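Local coordinates for SusD-like carbohydrate binding protein (Bacteroides vulgatus, PDB 3LEW) that probably binds carbohydrate at the cell surface as an outer-membrane protein of the SusD family, which serves in glycan uptake, at residues P290-L295 and E304-A309; D298-K303 and R398-W403. One frame throughout, in Å; residues are numbered along the deposited sequence. Where two conformers were deposited one is given.

Contact 1: P290-L295 and E304-A309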
loop_
_atom_site.group_PDB
_atom_site.type_symbol
_atom_site.label_atom_id
_atom_site.label_comp_id
_atom_site.label_asym_id
_atom_site.label_seq_id
_atom_site.Cartn_x
_atom_site.Cartn_y
_atom_site.Cartn_z
ATOM N N PRO A 290 -17.144 4.576 11.423
ATOM C CA PRO A 290 -17.786 5.864 11.537
ATOM C C PRO A 290 -16.967 6.847 12.367
ATOM O O PRO A 290 -17.016 8.032 12.130
ATOM C CB PRO A 290 -19.099 5.531 12.214
ATOM C CG PRO A 290 -19.434 4.138 11.666
ATOM C CD PRO A 290 -18.082 3.453 11.611
ATOM N N TYR A 291 -16.221 6.349 13.347
ATOM C CA TYR A 291 -15.337 7.212 14.139
ATOM C C TYR A 291 -14.174 7.848 13.356
ATOM O O TYR A 291 -13.630 8.863 13.802
ATOM C CB TYR A 291 -14.774 6.464 15.348
ATOM C CG TYR A 291 -15.825 6.049 16.367
ATOM C CD1 TYR A 291 -16.621 6.999 17.010
ATOM C CD2 TYR A 291 -16.052 4.690 16.653
ATOM C CE1 TYR A 291 -17.586 6.610 17.973
ATOM C CE2 TYR A 291 -17.022 4.298 17.609
ATOM C CZ TYR A 291 -17.788 5.248 18.240
ATOM O OH TYR A 291 -18.751 4.846 19.165
ATOM N N PHE A 292 -13.798 7.274 12.213
ATOM C CA PHE A 292 -12.763 7.864 11.356
ATOM C C PHE A 292 -13.145 9.258 10.849
ATOM O O PHE A 292 -12.294 10.111 10.705
ATOM C CB PHE A 292 -12.492 6.915 10.201
ATOM C CG PHE A 292 -11.522 7.429 9.169
ATOM C CD1 PHE A 292 -10.179 7.467 9.444
ATOM C CD2 PHE A 292 -11.974 7.861 7.929
ATOM C CE1 PHE A 292 -9.275 7.855 8.488
ATOM C CE2 PHE A 292 -11.072 8.281 6.966
ATOM C CZ PHE A 292 -9.725 8.300 7.272
ATOM N N ARG A 293 -14.438 9.506 10.643
ATOM C CA ARG A 293 -14.911 10.803 10.168
ATOM C C ARG A 293 -14.641 11.894 11.224
ATOM O O ARG A 293 -14.376 13.032 10.870
ATOM C CB ARG A 293 -16.388 10.742 9.822
ATOM C CG ARG A 293 -16.960 12.018 9.177
ATOM C CD ARG A 293 -18.368 11.782 8.690
ATOM N NE ARG A 293 -18.879 12.858 7.837
ATOM C CZ ARG A 293 -19.310 14.039 8.278
ATOM N NH1 ARG A 293 -19.293 14.338 9.578
ATOM N NH2 ARG A 293 -19.759 14.949 7.409
ATOM N N ASP A 294 -14.683 11.530 12.506
ATOM C CA ASP A 294 -14.360 12.464 13.577
ATOM C C ASP A 294 -12.896 12.912 13.661
ATOM O O ASP A 294 -12.577 13.837 14.434
ATOM C CB ASP A 294 -14.765 11.847 14.928
ATOM C CG ASP A 294 -16.256 11.670 15.057
ATOM O OD1 ASP A 294 -16.999 12.435 14.380
ATOM O OD2 ASP A 294 -16.676 10.786 15.855
ATOM N N LEU A 295 -12.005 12.263 12.927
ATOM C CA LEU A 295 -10.626 12.701 12.836
ATOM C C LEU A 295 -10.442 13.953 11.992
ATOM O O LEU A 295 -9.346 14.530 12.025
ATOM C CB LEU A 295 -9.729 11.588 12.285
ATOM C CG LEU A 295 -9.699 10.252 13.042
ATOM C CD1 LEU A 295 -8.719 9.245 12.391
ATOM C CD2 LEU A 295 -9.348 10.495 14.517
ATOM N N GLU A 304 -16.342 15.543 3.861
ATOM C CA GLU A 304 -17.545 15.582 3.004
ATOM C C GLU A 304 -17.750 14.285 2.238
ATOM O O GLU A 304 -18.855 13.972 1.785
ATOM C CB GLU A 304 -17.415 16.707 1.940
ATOM C CG GLU A 304 -17.037 18.094 2.496
ATOM C CD GLU A 304 -17.008 19.194 1.434
ATOM O OE1 GLU A 304 -17.124 18.903 0.235
ATOM O OE2 GLU A 304 -16.855 20.356 1.803
HETATM N N MSE A 305 -16.641 13.571 2.010
HETATM C CA MSE A 305 -16.620 12.329 1.216
HETATM C C MSE A 305 -17.032 11.086 2.045
HETATM O O MSE A 305 -17.147 9.970 1.507
HETATM C CB MSE A 305 -15.235 12.140 0.595
HETATM C CG MSE A 305 -14.958 13.279 -0.371
HETATM SE SE MSE A 305 -13.092 13.461 -0.798
HETATM C CE MSE A 305 -12.787 11.735 -1.245
ATOM N N LEU A 306 -17.236 11.301 3.335
ATOM C CA LEU A 306 -17.593 10.249 4.293
ATOM C C LEU A 306 -19.064 10.468 4.706
ATOM O O LEU A 306 -19.421 11.482 5.283
ATOM C CB LEU A 306 -16.692 10.296 5.517
ATOM C CG LEU A 306 -15.200 10.247 5.205
ATOM C CD1 LEU A 306 -14.382 10.518 6.499
ATOM C CD2 LEU A 306 -14.818 8.920 4.549
ATOM N N PHE A 307 -19.923 9.517 4.368
ATOM C CA PHE A 307 -21.339 9.676 4.635
ATOM C C PHE A 307 -22.041 8.334 4.721
ATOM O O PHE A 307 -21.616 7.373 4.116
ATOM C CB PHE A 307 -22.011 10.518 3.533
ATOM C CG PHE A 307 -21.729 10.023 2.138
ATOM C CD1 PHE A 307 -22.552 9.056 1.551
ATOM C CD2 PHE A 307 -20.640 10.481 1.436
ATOM C CE1 PHE A 307 -22.311 8.590 0.294
ATOM C CE2 PHE A 307 -20.366 10.000 0.155
ATOM C CZ PHE A 307 -21.215 9.039 -0.403
ATOM N N TRP A 308 -23.134 8.306 5.486
ATOM C CA TRP A 308 -23.998 7.119 5.562
ATOM C C TRP A 308 -24.698 6.885 4.246
ATOM O O TRP A 308 -25.201 7.826 3.617
ATOM C CB TRP A 308 -25.080 7.317 6.626
ATOM C CG TRP A 308 -24.595 7.516 8.019
ATOM C CD1 TRP A 308 -24.741 8.646 8.774
ATOM C CD2 TRP A 308 -23.914 6.556 8.857
ATOM N NE1 TRP A 308 -24.178 8.458 10.012
ATOM C CE2 TRP A 308 -23.655 7.191 10.091
ATOM C CE3 TRP A 308 -23.488 5.242 8.675
ATOM C CZ2 TRP A 308 -23.020 6.549 11.138
ATOM C CZ3 TRP A 308 -22.853 4.597 9.712
ATOM C CH2 TRP A 308 -22.612 5.261 10.934
ATOM N N ALA A 309 -24.807 5.634 3.850
ATOM C CA ALA A 309 -25.633 5.275 2.716
ATOM C C ALA A 309 -25.986 3.811 2.806
ATOM O O ALA A 309 -25.236 2.986 3.380
ATOM C CB ALA A 309 -24.895 5.576 1.336
HETATM O O HOH W 1 -20.437 14.001 4.812
#
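The indole of Trp308 meets Pro290 with its six-membered ring. CH2 of Trp308 lies 3.4 Å from CG of Pro290, and the two side chains cross at about a right angle. Tyr424 also packs against Trp308. The ring of Phe292 receives one methyl of Leu306: CD1 of Leu306 is 3.9 Å from CD2 of Phe292. Trp403 and Phe296 also meet this ring, the latter edge-to-face. CG of Phe292 stands anti to the backbone N (chi1 176°), which carries the ring to the side where Leu306 and Trp403 lie.

The third flat group is the guanidinium of Arg293. It takes the carbonyl O of Leu306 at its edge, near its plane. NE of Arg293 donates to Leu306 O at 3.0 Å, with a bent N-H...O angle of 149°. NE approaches this oxygen from 36° out of the carbonyl plane. The Arg293 chain is extended from CG to NE and runs alongside Leu306, the two pointing opposite ways, with CD of Arg293 3.9 Å from CB of Leu306. A water accepts from NH2 of Arg293 and donates to the same Leu306 O, at 2.8 Å in each case. That oxygen therefore takes two donors. With an alanine here, which has no guanidinium, Leu306 O would probably rely on the water, itself cut from its NH2 donor, and a gap is likely to open beside Leu306 CB.

Strand 306-309 is an outermost strand of the mixed sheet, antiparallel to 321-326. Here a short segment with helical backbone angles packs beside this edge strand. Loop segment 290-295 covers the strand's flank through Pro290, Phe292 and Arg293, with apolar contacts and one side-chain to backbone bond. It is structural packing within the SusD-family fold.

Contact 2: D298-K303 and R398-W403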
loop_
_atom_site.group_PDB
_atom_site.type_symbol
_atom_site.label_atom_id
_atom_site.label_comp_id
_atom_site.label_asym_id
_atom_site.label_seq_id
_atom_site.Cartn_x
_atom_site.Cartn_y
_atom_site.Cartn_z
ATOM N N ASP A 298 -14.305 20.151 10.412
ATOM C CA ASP A 298 -15.238 20.750 9.466
ATOM C C ASP A 298 -14.487 21.788 8.629
ATOM O O ASP A 298 -13.677 22.563 9.165
ATOM C CB ASP A 298 -16.383 21.461 10.210
ATOM C CG ASP A 298 -17.368 20.504 10.865
ATOM O OD1 ASP A 298 -17.319 19.267 10.626
ATOM O OD2 ASP A 298 -18.228 21.047 11.609
ATOM N N GLY A 299 -14.734 21.794 7.324
ATOM C CA GLY A 299 -13.946 22.603 6.387
ATOM C C GLY A 299 -12.955 21.777 5.575
ATOM O O GLY A 299 -12.560 22.179 4.483
ATOM N N ASP A 300 -12.559 20.606 6.084
ATOM C CA ASP A 300 -11.681 19.702 5.347
ATOM C C ASP A 300 -12.561 18.982 4.358
ATOM O O ASP A 300 -13.515 18.336 4.763
ATOM C CB ASP A 300 -11.082 18.712 6.337
ATOM C CG ASP A 300 -10.079 17.757 5.726
ATOM O OD1 ASP A 300 -10.217 17.279 4.547
ATOM O OD2 ASP A 300 -9.157 17.398 6.495
ATOM N N TYR A 301 -12.291 19.122 3.073
ATOM C CA TYR A 301 -13.193 18.556 2.081
ATOM C C TYR A 301 -13.209 17.040 2.053
ATOM O O TYR A 301 -14.143 16.461 1.508
ATOM C CB TYR A 301 -12.959 19.137 0.691
ATOM C CG TYR A 301 -11.597 18.935 0.043
ATOM C CD1 TYR A 301 -11.149 17.690 -0.387
ATOM C CD2 TYR A 301 -10.776 20.037 -0.222
ATOM C CE1 TYR A 301 -9.895 17.558 -1.033
ATOM C CE2 TYR A 301 -9.555 19.906 -0.877
ATOM C CZ TYR A 301 -9.113 18.655 -1.262
ATOM O OH TYR A 301 -7.903 18.585 -1.941
ATOM N N ARG A 302 -12.213 16.384 2.664
ATOM C CA ARG A 302 -12.229 14.938 2.756
ATOM C C ARG A 302 -13.374 14.434 3.661
ATOM O O ARG A 302 -13.883 13.305 3.462
ATOM C CB ARG A 302 -10.863 14.398 3.205
ATOM C CG ARG A 302 -9.715 14.797 2.254
ATOM C CD ARG A 302 -8.342 14.488 2.827
ATOM N NE ARG A 302 -8.093 15.307 4.030
ATOM C CZ ARG A 302 -7.008 15.189 4.792
ATOM N NH1 ARG A 302 -6.015 14.369 4.433
ATOM N NH2 ARG A 302 -6.866 15.944 5.880
ATOM N N LYS A 303 -13.753 15.260 4.625
ATOM C CA LYS A 303 -14.770 14.902 5.613
ATOM C C LYS A 303 -16.136 14.757 4.914
ATOM O O LYS A 303 -16.932 13.897 5.283
ATOM C CB LYS A 303 -14.837 15.942 6.718
ATOM C CG LYS A 303 -15.639 15.505 7.929
ATOM C CD LYS A 303 -15.674 16.574 9.000
ATOM C CE LYS A 303 -16.097 15.982 10.345
ATOM N NZ LYS A 303 -16.019 16.984 11.435
ATOM N N ARG A 398 -1.436 10.608 8.001
ATOM C CA ARG A 398 -1.305 9.474 7.077
ATOM C C ARG A 398 -2.609 8.655 6.961
ATOM O O ARG A 398 -2.998 8.304 5.871
ATOM C CB ARG A 398 -0.171 8.517 7.500
ATOM C CG ARG A 398 1.205 9.112 7.353
ATOM C CD ARG A 398 2.304 8.154 7.885
ATOM N NE ARG A 398 2.324 6.919 7.143
ATOM C CZ ARG A 398 3.008 6.676 6.021
ATOM N NH1 ARG A 398 3.807 7.574 5.494
ATOM N NH2 ARG A 398 2.877 5.495 5.418
ATOM N N ARG A 399 -3.243 8.319 8.094
ATOM C CA ARG A 399 -4.489 7.558 8.085
ATOM C C ARG A 399 -5.580 8.331 7.363
ATOM O O ARG A 399 -6.382 7.731 6.640
ATOM C CB ARG A 399 -4.923 7.246 9.526
ATOM C CG ARG A 399 -3.977 6.187 10.178
ATOM C CD ARG A 399 -4.186 6.155 11.666
ATOM N NE ARG A 399 -5.560 5.832 12.016
ATOM C CZ ARG A 399 -6.054 5.968 13.250
ATOM N NH1 ARG A 399 -5.289 6.422 14.240
ATOM N NH2 ARG A 399 -7.305 5.649 13.521
ATOM N N LYS A 400 -5.585 9.631 7.559
ATOM C CA LYS A 400 -6.629 10.498 6.989
ATOM C C LYS A 400 -6.436 10.657 5.478
ATOM O O LYS A 400 -7.381 10.515 4.723
ATOM C CB LYS A 400 -6.620 11.853 7.666
ATOM C CG LYS A 400 -7.092 11.837 9.109
ATOM C CD LYS A 400 -6.708 13.134 9.814
ATOM C CE LYS A 400 -7.457 14.373 9.222
ATOM N NZ LYS A 400 -6.880 15.665 9.743
ATOM N N GLU A 401 -5.221 10.939 5.067
ATOM C CA GLU A 401 -4.919 11.238 3.649
ATOM C C GLU A 401 -4.805 9.992 2.790
ATOM O O GLU A 401 -5.127 10.044 1.598
ATOM C CB GLU A 401 -3.630 12.071 3.561
ATOM C CG GLU A 401 -3.088 12.371 2.127
ATOM C CD GLU A 401 -3.994 13.234 1.265
ATOM O OE1 GLU A 401 -4.939 13.857 1.793
ATOM O OE2 GLU A 401 -3.744 13.306 0.035
ATOM N N LEU A 402 -4.269 8.905 3.367
ATOM C CA LEU A 402 -3.949 7.674 2.627
ATOM C C LEU A 402 -4.959 6.524 2.836
ATOM O O LEU A 402 -4.677 5.375 2.483
ATOM C CB LEU A 402 -2.528 7.183 2.964
ATOM C CG LEU A 402 -1.440 8.231 2.708
ATOM C CD1 LEU A 402 -0.070 7.737 3.268
ATOM C CD2 LEU A 402 -1.316 8.613 1.223
ATOM N N TRP A 403 -6.109 6.843 3.393
ATOM C CA TRP A 403 -7.158 5.854 3.673
ATOM C C TRP A 403 -7.430 5.018 2.438
ATOM O O TRP A 403 -7.661 5.547 1.345
ATOM C CB TRP A 403 -8.464 6.547 4.118
ATOM C CG TRP A 403 -9.541 5.571 4.533
ATOM C CD1 TRP A 403 -9.826 5.157 5.813
ATOM C CD2 TRP A 403 -10.453 4.833 3.663
ATOM N NE1 TRP A 403 -10.879 4.253 5.795
ATOM C CE2 TRP A 403 -11.263 4.039 4.484
ATOM C CE3 TRP A 403 -10.659 4.793 2.279
ATOM C CZ2 TRP A 403 -12.228 3.180 3.964
ATOM C CZ3 TRP A 403 -11.632 3.933 1.779
ATOM C CH2 TRP A 403 -12.407 3.165 2.629
HETATM O O HOH W 2 -8.954 17.491 9.136
#
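Arg302 reaches across to Lys400 and Glu401 from a chain that starts with CB on the side facing helix 387-401. CG leaves anti to the carbonyl carbon (chi1 -59°), and a bend at chi3 turns the guanidinium back to Asp300. CD of Arg302 passes 3.6 Å from OE1 of Glu401. NE of Arg302 then donates to OD1 of Asp300 at 2.9 Å, almost straight at 172°. NH2 of Arg302 reaches OD2 of Asp300 at 2.8 Å. Both bonds use syn lone pairs and lie in the guanidinium plane, so the carboxylate is gripped side-on. The backbone N of Arg302 also donates to OD1, closing an Asx turn.

NH1 points to the helix. NH1 of Arg302 bridges to OE1 of Glu401 at 2.9 Å, on the anti lone pair, bent to 132° and tilted from the guanidinium plane. Over one guanidinium face lies CB of Lys400, and CE of Lys400 is 3.7 Å from NH2 of Arg302. NZ of Lys400 stays beyond salt-bridge range of Asp300, but a water joins it to OD2. Glu397 takes salt bridges from both Arg302 and Lys400, which probably offsets their like charges. OE2 of Glu401 is held by Arg345 and Arg376.

Asp300, Arg302 and Glu401 thus form a buried salt-bridge network. It ties an Asx-turn loop to the C-terminal end of helix 387-401 in the SusD-family fold.

From the N terminus, the chain leaves strand 286-288 and enters 290-295. It then turns through 298-303 and runs into strand 306-309. Contact 1 closes this short loop, with eight residues between its segments. Contact 2 spans much further, from inside that loop to the end of helix 387-401, with 94 residues between its segments. The two cross, since their segments alternate along the chain. Their centres are about 9 Å apart, and they touch: Phe292 CZ is 3.5 Å from Trp403 CD1, and Leu295 O is 3.4 Å from Lys400 CE. Together they tie an edge of the mixed sheet, through one loop, to the helical part of the protein.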